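PDB 2VP1: iron uptake protein A2 from Synechocystis sp., which binds ferric iron, probably as the periplasmic substrate-binding subunit of an ABC transporter that imports it. Local coordinates for residues Arg34-Tyr39 with Gly55-Ile60; Arg42-Asp47 with Ser224-Arg229; Val103-Leu108 with Phe281-Ala286; Ser172-Arg177 with Arg187-Gly192. All coordinates share one frame; numbering follows the deposited sequence.

How the contacts relate
Contacts 1 and 3 lie on the same side of the chain's centre, about 16 Å apart between centres, and meet where Phe281 of contact 3 packs on Ile36 and Leu38 of contact 1. Contact 4 lies on the opposite side, about 37 Å from contact 1 between centres. Contact 2 holds the iron, its centre about 20 Å from contact 1 and about 25 Å from contact 4. Along the chain, strand 35-40 of contact 1 runs into the loop of contact 2, whose partner helix, 224-232, comes after both helices of contact 4; contact 3 opens with segment 103-108 before contact 4 and closes with helix 275-285 after it. The iron site therefore unites chain parts distant in sequence.

Contact 1. Residues Arg34-Tyr39 with Gly55-Ile60; sequences RTINLY and GEVNLI
Tyr39 and Ile60 face the same way from neighbouring parallel strands and lie side by side. Tyr39 CB starts 4.1 Å from Ile60 O, and CG is set anti to the carbonyl carbon (chi1 -77°), which lays the ring against the isoleucine. Tyr39 CD2 passes Ile60 CB at 3.8 Å, and Tyr39 CE2 reaches Ile60 CD1 at 3.6 Å. Over the ring centre sits Ile60 CG2, 3.9 Å from the centroid of Tyr39 and 1° off the normal, a CH-pi contact. At the tip, OH hydrogen-bonds Glu74 OE1 of helix 64-74, so tyrosine suits the place, apolar along its flank and polar at its end. Were an alanine here, Ile60 would probably lose the ring face it rests on and Glu74 its hydroxyl partner.

The strands belong to a beta-alpha-beta unit, joined through helix 47-52. Ile36 and Leu38 use both N and O: Ile36 N donates to Glu56 O at 3.1 Å and Ile36 O accepts from Asn58 N at 2.9 Å, with Leu38 repeating the pattern to Asn58 O and Ile60 N. On the face opposite Tyr39, branched apolar residues pack: Ile36 CD1 on Val57 CG1, and Leu38 CD2 on Leu59 CD1 at 3.7 Å. Tyr51 of helix 47-52 touches Leu38, Val57 and Leu59. Asn37 OD1 lies 3.6 Å from Asn58 CB, while Asn37 ND2 bonds to Pro79 O.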
loop_
_atom_site.group_PDB
_atom_site.type_symbol
_atom_site.label_atom_id
_atom_site.label_comp_id
_atom_site.label_asym_id
_atom_site.label_seq_id
_atom_site.Cartn_x
_atom_site.Cartn_y
_atom_site.Cartn_z
ATOM N N ARG A 34 1.245 -4.997 -29.230
ATOM C CA ARG A 34 0.624 -4.574 -27.938
ATOM C C ARG A 34 1.689 -3.915 -27.044
ATOM O O ARG A 34 2.461 -4.605 -26.365
ATOM C CB ARG A 34 -0.026 -5.781 -27.239
ATOM C CG ARG A 34 -1.415 -5.497 -26.641
ATOM C CD ARG A 34 -2.283 -6.775 -26.506
ATOM N NE ARG A 34 -1.859 -7.664 -25.413
ATOM C CZ ARG A 34 -2.699 -8.324 -24.609
ATOM N NH1 ARG A 34 -4.012 -8.196 -24.761
ATOM N NH2 ARG A 34 -2.235 -9.106 -23.636
ATOM N N THR A 35 1.756 -2.584 -27.071
ATOM C CA THR A 35 2.854 -1.901 -26.393
ATOM C C THR A 35 2.444 -0.611 -25.672
ATOM O O THR A 35 1.713 0.222 -26.213
ATOM C CB THR A 35 4.083 -1.683 -27.334
ATOM O OG1 THR A 35 4.078 -0.357 -27.872
ATOM C CG2 THR A 35 4.106 -2.718 -28.479
ATOM N N ILE A 36 2.924 -0.463 -24.439
ATOM C CA ILE A 36 2.532 0.659 -23.596
ATOM C C ILE A 36 3.715 1.436 -23.031
ATOM O O ILE A 36 4.839 0.937 -22.953
ATOM C CB ILE A 36 1.615 0.227 -22.414
ATOM C CG1 ILE A 36 2.331 -0.762 -21.498
ATOM C CG2 ILE A 36 0.274 -0.327 -22.912
ATOM C CD1 ILE A 36 1.864 -0.676 -20.071
ATOM N N ASN A 37 3.437 2.678 -22.652
ATOM C CA ASN A 37 4.322 3.459 -21.813
ATOM C C ASN A 37 3.692 3.521 -20.430
ATOM O O ASN A 37 2.666 4.178 -20.226
ATOM C CB ASN A 37 4.512 4.862 -22.389
ATOM C CG ASN A 37 5.061 4.849 -23.803
ATOM O OD1 ASN A 37 5.938 4.065 -24.140
ATOM N ND2 ASN A 37 4.544 5.735 -24.634
ATOM N N LEU A 38 4.299 2.800 -19.492
ATOM C CA LEU A 38 3.763 2.639 -18.141
ATOM C C LEU A 38 4.486 3.502 -17.122
ATOM O O LEU A 38 5.710 3.393 -16.957
ATOM C CB LEU A 38 3.843 1.182 -17.701
ATOM C CG LEU A 38 3.384 0.909 -16.269
ATOM C CD1 LEU A 38 1.920 1.312 -16.092
ATOM C CD2 LEU A 38 3.597 -0.549 -15.919
ATOM N N TYR A 39 3.704 4.338 -16.439
ATOM C CA TYR A 39 4.189 5.190 -15.361
ATOM C C TYR A 39 3.915 4.475 -14.050
ATOM O O TYR A 39 2.767 4.367 -13.609
ATOM C CB TYR A 39 3.497 6.558 -15.408
ATOM C CG TYR A 39 4.013 7.505 -16.492
ATOM C CD1 TYR A 39 4.209 8.852 -16.217
ATOM C CD2 TYR A 39 4.298 7.054 -17.788
ATOM C CE1 TYR A 39 4.679 9.733 -17.195
ATOM C CE2 TYR A 39 4.775 7.924 -18.773
ATOM C CZ TYR A 39 4.965 9.265 -18.470
ATOM O OH TYR A 39 5.425 10.152 -19.428
ATOM N N GLY A 55 3.544 -7.885 -22.920
ATOM C CA GLY A 55 4.061 -7.423 -24.199
ATOM C C GLY A 55 5.233 -6.496 -24.004
ATOM O O GLY A 55 5.975 -6.622 -23.029
ATOM N N GLU A 56 5.402 -5.558 -24.930
ATOM C CA GLU A 56 6.462 -4.558 -24.820
ATOM C C GLU A 56 6.001 -3.432 -23.893
ATOM O O GLU A 56 5.025 -2.725 -24.187
ATOM C CB GLU A 56 6.847 -4.012 -26.201
ATOM C CG GLU A 56 8.144 -3.197 -26.205
ATOM C CD GLU A 56 8.111 -2.041 -27.203
ATOM O OE1 GLU A 56 7.418 -2.165 -28.248
ATOM O OE2 GLU A 56 8.778 -1.007 -26.938
ATOM N N VAL A 57 6.699 -3.288 -22.768
ATOM C CA VAL A 57 6.274 -2.386 -21.695
ATOM C C VAL A 57 7.386 -1.409 -21.348
ATOM O O VAL A 57 8.342 -1.778 -20.667
ATOM C CB VAL A 57 5.884 -3.169 -20.398
ATOM C CG1 VAL A 57 5.423 -2.209 -19.301
ATOM C CG2 VAL A 57 4.797 -4.205 -20.669
ATOM N N ASN A 58 7.270 -0.169 -21.812
ATOM C CA ASN A 58 8.235 0.851 -21.426
ATOM C C ASN A 58 7.928 1.467 -20.072
ATOM O O ASN A 58 6.900 2.118 -19.876
ATOM C CB ASN A 58 8.391 1.920 -22.500
ATOM C CG ASN A 58 9.133 1.404 -23.706
ATOM O OD1 ASN A 58 10.267 0.903 -23.590
ATOM N ND2 ASN A 58 8.496 1.495 -24.881
ATOM N N LEU A 59 8.848 1.238 -19.147
ATOM C CA LEU A 59 8.708 1.669 -17.779
ATOM C C LEU A 59 9.216 3.089 -17.573
ATOM O O LEU A 59 10.345 3.410 -17.947
ATOM C CB LEU A 59 9.451 0.697 -16.865
ATOM C CG LEU A 59 8.738 -0.272 -15.922
ATOM C CD1 LEU A 59 7.246 -0.418 -16.150
ATOM C CD2 LEU A 59 9.435 -1.621 -15.992
ATOM N N ILE A 60 8.350 3.933 -17.001
ATOM C CA ILE A 60 8.735 5.231 -16.447
ATOM C C ILE A 60 8.469 5.178 -14.930
ATOM O O ILE A 60 7.341 5.383 -14.468
ATOM C CB ILE A 60 8.010 6.404 -17.145
ATOM C CG1 ILE A 60 8.542 6.605 -18.571
ATOM C CG2 ILE A 60 8.213 7.705 -16.378
ATOM C CD1 ILE A 60 7.679 5.990 -19.697
#

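Contact 2. Residues Arg42-Asp47 with Ser224-Arg229; sequences RHYNTD and SYYYIR. With FE (Fe (III) ion), chain C.
This is a contact bridged by metal: His43 and Tyr44, on the loop between strand 35-40 and helix 47-52, meet Tyr225 and Tyr226 near the start of helix 224-232 at one ferric ion. His43 NE2 binds the iron at 2.2 Å, Tyr44 OH and Tyr225 OH each at 2.0 Å, and Tyr226 OH at 2.1 Å; Tyr169 is the fifth protein ligand. No hydrogen bond crosses between the segments. The side chains of His43 and Tyr226 cross at about a right angle, as do those of Tyr44 and Tyr225. In Tyr225, CG lies between the backbone N and the carbonyl carbon (chi1 56°), aiming the phenol at the loop, with the iron in the plane of its ring.

Second-shell residues probably steady the ligands. Arg42 lays its guanidinium face against Tyr44 CE2 and is held by Asp47, whose OD2 accepts from Arg42 NE at 2.7 Å through its syn lone pair. Arg129 hydrogen-bonds Tyr44 OH, and Asn223 ND2 does so for Tyr225 OH.

Four tyrosine oxygens and one imidazole nitrogen make a mostly hard, oxygen-rich shell, probably of phenolates, well matched to iron(III); the Arg129 contact would help offset such negative charge.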
loop_
_atom_site.group_PDB
_atom_site.type_symbol
_atom_site.label_atom_id
_atom_site.label_comp_id
_atom_site.label_asym_id
_atom_site.label_seq_id
_atom_site.Cartn_x
_atom_site.Cartn_y
_atom_site.Cartn_z
ATOM N N ARG A 42 5.104 1.441 -8.459
ATOM C CA ARG A 42 5.397 0.122 -7.881
ATOM C C ARG A 42 6.914 -0.118 -7.760
ATOM O O ARG A 42 7.703 0.487 -8.485
ATOM C CB ARG A 42 4.721 -1.003 -8.678
ATOM C CG ARG A 42 3.242 -1.179 -8.362
ATOM C CD ARG A 42 2.650 -2.321 -9.132
ATOM N NE ARG A 42 3.038 -3.615 -8.579
ATOM C CZ ARG A 42 2.261 -4.373 -7.807
ATOM N NH1 ARG A 42 1.040 -3.966 -7.490
ATOM N NH2 ARG A 42 2.698 -5.543 -7.348
ATOM N N HIS A 43 7.317 -0.988 -6.845
ATOM C CA HIS A 43 8.736 -1.166 -6.529
ATOM C C HIS A 43 9.099 -2.627 -6.237
ATOM O O HIS A 43 9.747 -2.932 -5.233
ATOM C CB HIS A 43 9.118 -0.295 -5.321
ATOM C CG HIS A 43 8.086 -0.290 -4.236
ATOM N ND1 HIS A 43 7.240 0.774 -4.022
ATOM C CD2 HIS A 43 7.735 -1.231 -3.329
ATOM C CE1 HIS A 43 6.424 0.499 -3.019
ATOM N NE2 HIS A 43 6.703 -0.711 -2.579
ATOM N N TYR A 44 8.677 -3.527 -7.112
ATOM C CA TYR A 44 8.896 -4.944 -6.904
ATOM C C TYR A 44 9.562 -5.507 -8.129
ATOM O O TYR A 44 8.989 -5.478 -9.212
ATOM C CB TYR A 44 7.572 -5.656 -6.629
ATOM C CG TYR A 44 6.731 -4.916 -5.634
ATOM C CD1 TYR A 44 7.067 -4.914 -4.274
ATOM C CD2 TYR A 44 5.620 -4.178 -6.048
ATOM C CE1 TYR A 44 6.297 -4.204 -3.345
ATOM C CE2 TYR A 44 4.851 -3.461 -5.133
ATOM C CZ TYR A 44 5.191 -3.488 -3.783
ATOM O OH TYR A 44 4.426 -2.800 -2.876
ATOM N N ASN A 45 10.789 -5.988 -7.953
ATOM C CA ASN A 45 11.558 -6.580 -9.045
ATOM C C ASN A 45 10.858 -7.752 -9.747
ATOM O O ASN A 45 11.044 -7.948 -10.942
ATOM C CB ASN A 45 12.992 -6.920 -8.606
ATOM C CG ASN A 45 13.912 -5.684 -8.607
ATOM O OD1 ASN A 45 13.700 -4.747 -9.374
ATOM N ND2 ASN A 45 14.931 -5.688 -7.756
ATOM N N THR A 46 10.010 -8.490 -9.029
ATOM C CA THR A 46 9.251 -9.583 -9.637
ATOM C C THR A 46 8.130 -9.076 -10.563
ATOM O O THR A 46 7.451 -9.877 -11.235
ATOM C CB THR A 46 8.646 -10.529 -8.574
ATOM O OG1 THR A 46 7.661 -9.819 -7.810
ATOM C CG2 THR A 46 9.743 -11.128 -7.658
ATOM N N ASP A 47 7.938 -7.754 -10.594
ATOM C CA ASP A 47 6.946 -7.131 -11.473
ATOM C C ASP A 47 7.331 -7.255 -12.934
ATOM O O ASP A 47 6.466 -7.321 -13.798
ATOM C CB ASP A 47 6.733 -5.648 -11.128
ATOM C CG ASP A 47 5.599 -5.421 -10.131
ATOM O OD1 ASP A 47 4.978 -6.393 -9.645
ATOM O OD2 ASP A 47 5.321 -4.245 -9.838
ATOM N N SER A 224 1.605 -5.968 4.911
ATOM C CA SER A 224 1.509 -7.416 5.077
ATOM C C SER A 224 2.393 -8.219 4.148
ATOM O O SER A 224 3.078 -9.127 4.598
ATOM C CB SER A 224 0.057 -7.888 4.910
ATOM O OG SER A 224 -0.564 -7.322 3.761
ATOM N N TYR A 225 2.383 -7.883 2.861
ATOM C CA TYR A 225 3.010 -8.717 1.827
ATOM C C TYR A 225 4.551 -8.781 1.922
ATOM O O TYR A 225 5.170 -9.691 1.379
ATOM C CB TYR A 225 2.571 -8.241 0.428
ATOM C CG TYR A 225 2.884 -6.777 0.207
ATOM C CD1 TYR A 225 4.150 -6.382 -0.216
ATOM C CD2 TYR A 225 1.934 -5.785 0.479
ATOM C CE1 TYR A 225 4.460 -5.055 -0.381
ATOM C CE2 TYR A 225 2.239 -4.431 0.302
ATOM C CZ TYR A 225 3.509 -4.075 -0.124
ATOM O OH TYR A 225 3.862 -2.760 -0.298
ATOM N N TYR A 226 5.165 -7.804 2.583
ATOM C CA TYR A 226 6.609 -7.773 2.754
ATOM C C TYR A 226 7.059 -8.916 3.630
ATOM O O TYR A 226 8.123 -9.497 3.392
ATOM C CB TYR A 226 7.073 -6.441 3.366
ATOM C CG TYR A 226 7.056 -5.251 2.418
ATOM C CD1 TYR A 226 7.840 -5.237 1.262
ATOM C CD2 TYR A 226 6.261 -4.136 2.682
ATOM C CE1 TYR A 226 7.828 -4.154 0.395
ATOM C CE2 TYR A 226 6.234 -3.043 1.812
ATOM C CZ TYR A 226 7.026 -3.059 0.673
ATOM O OH TYR A 226 7.022 -1.975 -0.192
ATOM N N TYR A 227 6.245 -9.252 4.634
ATOM C CA TYR A 227 6.571 -10.333 5.569
ATOM C C TYR A 227 6.451 -11.728 4.979
ATOM O O TYR A 227 7.213 -12.639 5.352
ATOM C CB TYR A 227 5.688 -10.254 6.789
ATOM C CG TYR A 227 6.061 -11.210 7.909
ATOM C CD1 TYR A 227 7.040 -10.882 8.825
ATOM C CD2 TYR A 227 5.400 -12.415 8.065
ATOM C CE1 TYR A 227 7.354 -11.725 9.851
ATOM C CE2 TYR A 227 5.709 -13.272 9.091
ATOM C CZ TYR A 227 6.686 -12.924 9.989
ATOM O OH TYR A 227 7.007 -13.786 11.027
ATOM N N ILE A 228 5.488 -11.896 4.076
ATOM C CA ILE A 228 5.249 -13.183 3.427
ATOM C C ILE A 228 6.420 -13.536 2.510
ATOM O O ILE A 228 6.830 -14.694 2.428
ATOM C CB ILE A 228 3.900 -13.197 2.639
ATOM C CG1 ILE A 228 2.763 -12.524 3.445
ATOM C CG2 ILE A 228 3.535 -14.636 2.203
ATOM C CD1 ILE A 228 2.356 -13.262 4.731
ATOM N N ARG A 229 6.963 -12.519 1.846
ATOM C CA ARG A 229 8.160 -12.660 1.031
ATOM C C ARG A 229 9.325 -13.255 1.864
ATOM O O ARG A 229 10.034 -14.162 1.416
ATOM C CB ARG A 229 8.511 -11.300 0.404
ATOM C CG ARG A 229 9.811 -11.242 -0.372
ATOM C CD ARG A 229 9.664 -10.333 -1.599
ATOM N NE ARG A 229 10.150 -8.961 -1.419
ATOM C CZ ARG A 229 9.524 -7.870 -1.874
ATOM N NH1 ARG A 229 10.050 -6.659 -1.680
ATOM N NH2 ARG A 229 8.359 -7.977 -2.509
HETATM FE FE FE C . 5.303 -1.831 -1.377
#

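Contact 3. Residues Val103-Leu108 with Phe281-Ala286; sequences VRSGKL and FLEYLA
Leu282 meets Leu108 through its CB, 4.4 Å from Leu108 CD1, and its backbone O lies near Leu108 CD2. Leucine fits both places because each is buried. Glu283 carries the polar part. Its CG is anti to the carbonyl carbon (chi1 -72°) and the chain beyond is extended, which brings OE2 to Ser105; on the way Glu283 CG passes Leu108 CG at 4.2 Å. Ser105 OG gives a weak hydrogen bond to Glu283 OE2 at 3.1 Å. Ser105 OG in turn accepts from Leu108 N at 3.2 Å, the N-cap bond of helix 106-111, which suits the short serine hydroxyl. With an alanine in its place, Leu108 N would probably lose its capping acceptor and Glu283 OE2 a weak donor. Ala286, the last of the segment, sets its small CB 4.2 Å from Leu108 CD2. Beneath these residues lies the sheet: Leu108 and Leu282 both touch Tyr124 of strand 124-136, Leu282 also packs on strands 82-85 and 261-268, and Tyr284 OH bonds to Leu50 O of helix 47-52.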
loop_
_atom_site.group_PDB
_atom_site.type_symbol
_atom_site.label_atom_id
_atom_site.label_comp_id
_atom_site.label_asym_id
_atom_site.label_seq_id
_atom_site.Cartn_x
_atom_site.Cartn_y
_atom_site.Cartn_z
ATOM N N VAL A 103 -12.765 4.041 -18.710
ATOM C CA VAL A 103 -12.644 2.775 -19.427
ATOM C C VAL A 103 -13.684 1.785 -18.918
ATOM O O VAL A 103 -13.497 1.168 -17.871
ATOM C CB VAL A 103 -11.226 2.162 -19.275
ATOM C CG1 VAL A 103 -11.184 0.778 -19.853
ATOM C CG2 VAL A 103 -10.202 3.017 -19.974
ATOM N N ARG A 104 -14.784 1.636 -19.649
ATOM C CA ARG A 104 -15.744 0.581 -19.330
ATOM C C ARG A 104 -15.534 -0.640 -20.241
ATOM O O ARG A 104 -15.333 -0.511 -21.454
ATOM C CB ARG A 104 -17.189 1.100 -19.388
ATOM C CG ARG A 104 -17.605 1.975 -18.175
ATOM N N SER A 105 -15.548 -1.820 -19.624
ATOM C CA SER A 105 -15.451 -3.096 -20.330
ATOM C C SER A 105 -16.162 -4.184 -19.516
ATOM O O SER A 105 -16.219 -4.100 -18.296
ATOM C CB SER A 105 -13.986 -3.462 -20.542
ATOM O OG SER A 105 -13.425 -4.024 -19.369
ATOM N N GLY A 106 -16.704 -5.197 -20.190
ATOM C CA GLY A 106 -17.366 -6.322 -19.515
ATOM C C GLY A 106 -16.483 -7.016 -18.484
ATOM O O GLY A 106 -16.858 -7.145 -17.305
ATOM N N LYS A 107 -15.301 -7.440 -18.931
ATOM C CA LYS A 107 -14.320 -8.111 -18.080
ATOM C C LYS A 107 -14.037 -7.332 -16.771
ATOM O O LYS A 107 -14.309 -7.841 -15.677
ATOM C CB LYS A 107 -13.034 -8.376 -18.867
ATOM C CG LYS A 107 -12.503 -9.809 -18.744
ATOM C CD LYS A 107 -10.978 -9.830 -18.614
ATOM C CE LYS A 107 -10.410 -11.195 -18.973
ATOM N NZ LYS A 107 -8.952 -11.269 -18.689
ATOM N N LEU A 108 -13.537 -6.098 -16.885
ATOM C CA LEU A 108 -13.318 -5.245 -15.701
ATOM C C LEU A 108 -14.558 -5.130 -14.812
ATOM O O LEU A 108 -14.495 -5.366 -13.606
ATOM C CB LEU A 108 -12.862 -3.844 -16.106
ATOM C CG LEU A 108 -11.433 -3.613 -16.587
ATOM C CD1 LEU A 108 -11.285 -2.168 -17.085
ATOM C CD2 LEU A 108 -10.392 -3.931 -15.515
ATOM N N PHE A 281 -4.043 -3.613 -21.090
ATOM C CA PHE A 281 -3.209 -3.760 -19.898
ATOM C C PHE A 281 -4.050 -3.853 -18.630
ATOM O O PHE A 281 -3.819 -4.747 -17.808
ATOM C CB PHE A 281 -2.178 -2.626 -19.808
ATOM C CG PHE A 281 -1.217 -2.754 -18.655
ATOM C CD1 PHE A 281 -0.029 -3.480 -18.797
ATOM C CD2 PHE A 281 -1.487 -2.134 -17.430
ATOM C CE1 PHE A 281 0.883 -3.592 -17.727
ATOM C CE2 PHE A 281 -0.592 -2.237 -16.354
ATOM C CZ PHE A 281 0.599 -2.965 -16.500
ATOM N N LEU A 282 -5.019 -2.944 -18.476
ATOM C CA LEU A 282 -5.917 -2.962 -17.303
ATOM C C LEU A 282 -6.662 -4.286 -17.184
ATOM O O LEU A 282 -6.695 -4.889 -16.101
ATOM C CB LEU A 282 -6.908 -1.802 -17.312
ATOM C CG LEU A 282 -6.400 -0.362 -17.175
ATOM C CD1 LEU A 282 -7.594 0.581 -16.973
ATOM C CD2 LEU A 282 -5.374 -0.185 -16.057
ATOM N N GLU A 283 -7.225 -4.752 -18.304
ATOM C CA GLU A 283 -7.848 -6.082 -18.373
ATOM C C GLU A 283 -6.870 -7.217 -18.113
ATOM O O GLU A 283 -7.226 -8.208 -17.466
ATOM C CB GLU A 283 -8.510 -6.300 -19.720
ATOM C CG GLU A 283 -9.781 -5.504 -19.910
ATOM C CD GLU A 283 -10.351 -5.680 -21.292
ATOM O OE1 GLU A 283 -9.611 -6.143 -22.194
ATOM O OE2 GLU A 283 -11.537 -5.349 -21.474
ATOM N N TYR A 284 -5.646 -7.080 -18.616
ATOM C CA TYR A 284 -4.609 -8.034 -18.288
ATOM C C TYR A 284 -4.337 -8.075 -16.772
ATOM O O TYR A 284 -4.189 -9.156 -16.201
ATOM C CB TYR A 284 -3.343 -7.746 -19.089
ATOM C CG TYR A 284 -2.141 -8.523 -18.623
ATOM C CD1 TYR A 284 -1.989 -9.875 -18.943
ATOM C CD2 TYR A 284 -1.156 -7.906 -17.849
ATOM C CE1 TYR A 284 -0.882 -10.591 -18.495
ATOM C CE2 TYR A 284 -0.047 -8.601 -17.411
ATOM C CZ TYR A 284 0.083 -9.943 -17.733
ATOM O OH TYR A 284 1.184 -10.626 -17.291
ATOM N N LEU A 285 -4.304 -6.916 -16.111
ATOM C CA LEU A 285 -4.112 -6.894 -14.655
ATOM C C LEU A 285 -5.247 -7.577 -13.883
ATOM O O LEU A 285 -5.077 -7.938 -12.705
ATOM C CB LEU A 285 -3.939 -5.463 -14.122
ATOM C CG LEU A 285 -2.746 -4.579 -14.483
ATOM C CD1 LEU A 285 -2.854 -3.322 -13.665
ATOM C CD2 LEU A 285 -1.378 -5.243 -14.260
ATOM N N ALA A 286 -6.405 -7.722 -14.534
ATOM C CA ALA A 286 -7.580 -8.334 -13.911
ATOM C C ALA A 286 -7.710 -9.802 -14.285
ATOM O O ALA A 286 -8.656 -10.480 -13.846
ATOM C CB ALA A 286 -8.842 -7.590 -14.295
#

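Contact 4. Residues Ser172-Arg177 with Arg187-Gly192; sequences SLTASR and RRWLQG
Thr174 makes the close part of this contact, meeting both Trp189 and Leu190. Its OG1 sits at the edge of the indole, near the ring plane and 3.5 Å from Trp189 CZ3. The threonine and Leu190 reach toward each other tip to tip, with Thr174 CG2 3.9 Å from Leu190 CD1. Trp189 has CG anti to the backbone N (chi1 167°), which carries the broad ring across the gap between the axes of segments 172-177 and 187-192, 11.2 Å at their closest; a large residue suits that spacing. Its NE1 bonds to Tyr148 O.

Packing is looser on the flank of the indole away from Thr174, where Leu173 and Arg177 lie one helical turn apart. Leu173 CG stays 4.4 Å from Trp189 CH2, and Arg177 approaches with its CG while its guanidinium turns elsewhere, Arg177 NH2 giving a 2.7 Å bond to Ser176 OG and NE pairing with Glu149. Even this part is buried, so the contrast is one of distance.

Helices 168-181 and 183-195 follow each other directly, and their segments run at 139°, as in a splayed helical hairpin; the first helix also bears the iron ligand Tyr169.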
loop_
_atom_site.group_PDB
_atom_site.type_symbol
_atom_site.label_atom_id
_atom_site.label_comp_id
_atom_site.label_asym_id
_atom_site.label_seq_id
_atom_site.Cartn_x
_atom_site.Cartn_y
_atom_site.Cartn_z
ATOM N N SER A 172 -1.326 7.698 3.760
ATOM C CA SER A 172 -2.654 7.104 3.715
ATOM C C SER A 172 -3.158 6.731 5.086
ATOM O O SER A 172 -4.287 7.071 5.447
ATOM C CB SER A 172 -2.652 5.876 2.828
ATOM O OG SER A 172 -3.124 6.202 1.546
ATOM N N LEU A 173 -2.319 6.038 5.845
ATOM C CA LEU A 173 -2.663 5.647 7.208
ATOM C C LEU A 173 -3.077 6.862 8.075
ATOM O O LEU A 173 -4.175 6.880 8.644
ATOM C CB LEU A 173 -1.517 4.840 7.829
ATOM C CG LEU A 173 -1.505 4.406 9.295
ATOM C CD1 LEU A 173 -2.816 3.758 9.728
ATOM C CD2 LEU A 173 -0.342 3.446 9.474
ATOM N N THR A 174 -2.245 7.889 8.140
ATOM C CA THR A 174 -2.620 9.060 8.915
ATOM C C THR A 174 -3.884 9.744 8.387
ATOM O O THR A 174 -4.709 10.221 9.176
ATOM C CB THR A 174 -1.453 10.032 9.093
ATOM O OG1 THR A 174 -0.460 9.399 9.905
ATOM C CG2 THR A 174 -1.905 11.306 9.777
ATOM N N ALA A 175 -4.037 9.771 7.066
ATOM C CA ALA A 175 -5.238 10.306 6.443
ATOM C C ALA A 175 -6.494 9.572 6.884
ATOM O O ALA A 175 -7.533 10.200 7.114
ATOM C CB ALA A 175 -5.126 10.263 4.926
ATOM N N SER A 176 -6.415 8.247 6.986
ATOM C CA SER A 176 -7.577 7.459 7.384
ATOM C C SER A 176 -7.890 7.737 8.841
ATOM O O SER A 176 -9.048 7.798 9.235
ATOM C CB SER A 176 -7.334 5.970 7.175
ATOM O OG SER A 176 -6.285 5.530 8.011
ATOM N N ARG A 177 -6.842 7.930 9.630
ATOM C CA ARG A 177 -7.003 8.284 11.038
ATOM C C ARG A 177 -7.708 9.619 11.230
ATOM O O ARG A 177 -8.595 9.712 12.073
ATOM C CB ARG A 177 -5.665 8.196 11.806
ATOM C CG ARG A 177 -5.432 6.814 12.479
ATOM C CD ARG A 177 -5.634 5.684 11.477
ATOM N NE ARG A 177 -6.348 4.546 12.028
ATOM C CZ ARG A 177 -6.973 3.635 11.288
ATOM N NH1 ARG A 177 -7.598 2.622 11.860
ATOM N NH2 ARG A 177 -6.983 3.735 9.972
ATOM N N ARG A 187 -3.375 14.074 15.792
ATOM C CA ARG A 187 -2.277 14.867 16.310
ATOM C C ARG A 187 -1.705 14.253 17.595
ATOM O O ARG A 187 -0.496 14.053 17.716
ATOM C CB ARG A 187 -2.766 16.297 16.545
ATOM C CG ARG A 187 -1.988 17.087 17.575
ATOM C CD ARG A 187 -2.260 18.541 17.426
ATOM N NE ARG A 187 -1.163 19.126 16.684
ATOM C CZ ARG A 187 -1.283 19.721 15.504
ATOM N NH1 ARG A 187 -2.476 19.824 14.919
ATOM N NH2 ARG A 187 -0.206 20.222 14.915
ATOM N N ARG A 188 -2.594 13.948 18.537
ATOM C CA ARG A 188 -2.224 13.344 19.815
ATOM C C ARG A 188 -1.500 12.012 19.593
ATOM O O ARG A 188 -0.378 11.821 20.064
ATOM C CB ARG A 188 -3.473 13.157 20.675
ATOM C CG ARG A 188 -3.337 13.650 22.097
ATOM C CD ARG A 188 -4.670 14.230 22.581
ATOM N N TRP A 189 -2.135 11.110 18.846
ATOM C CA TRP A 189 -1.533 9.830 18.477
ATOM C C TRP A 189 -0.132 10.025 17.891
ATOM O O TRP A 189 0.816 9.347 18.303
ATOM C CB TRP A 189 -2.439 9.069 17.496
ATOM C CG TRP A 189 -1.795 7.886 16.806
ATOM C CD1 TRP A 189 -1.341 6.739 17.400
ATOM C CD2 TRP A 189 -1.548 7.727 15.398
ATOM N NE1 TRP A 189 -0.831 5.885 16.453
ATOM C CE2 TRP A 189 -0.941 6.468 15.218
ATOM C CE3 TRP A 189 -1.785 8.524 14.273
ATOM C CZ2 TRP A 189 -0.560 5.988 13.958
ATOM C CZ3 TRP A 189 -1.405 8.039 13.009
ATOM C CH2 TRP A 189 -0.801 6.787 12.868
ATOM N N LEU A 190 -0.013 10.956 16.943
ATOM C CA LEU A 190 1.246 11.218 16.259
ATOM C C LEU A 190 2.296 11.770 17.218
ATOM O O LEU A 190 3.435 11.310 17.210
ATOM C CB LEU A 190 1.042 12.166 15.063
ATOM C CG LEU A 190 0.364 11.611 13.795
ATOM C CD1 LEU A 190 0.174 12.704 12.754
ATOM C CD2 LEU A 190 1.141 10.454 13.186
ATOM N N GLN A 191 1.916 12.732 18.052
ATOM C CA GLN A 191 2.841 13.256 19.057
ATOM C C GLN A 191 3.398 12.097 19.851
ATOM O O GLN A 191 4.605 11.954 19.956
ATOM C CB GLN A 191 2.171 14.271 19.989
ATOM C CG GLN A 191 2.113 15.683 19.404
ATOM C CD GLN A 191 1.437 16.697 20.324
ATOM O OE1 GLN A 191 0.754 17.606 19.862
ATOM N NE2 GLN A 191 1.638 16.546 21.636
ATOM N N GLY A 192 2.507 11.256 20.364
ATOM C CA GLY A 192 2.882 10.097 21.158
ATOM C C GLY A 192 3.782 9.151 20.398
ATOM O O GLY A 192 4.825 8.749 20.899
#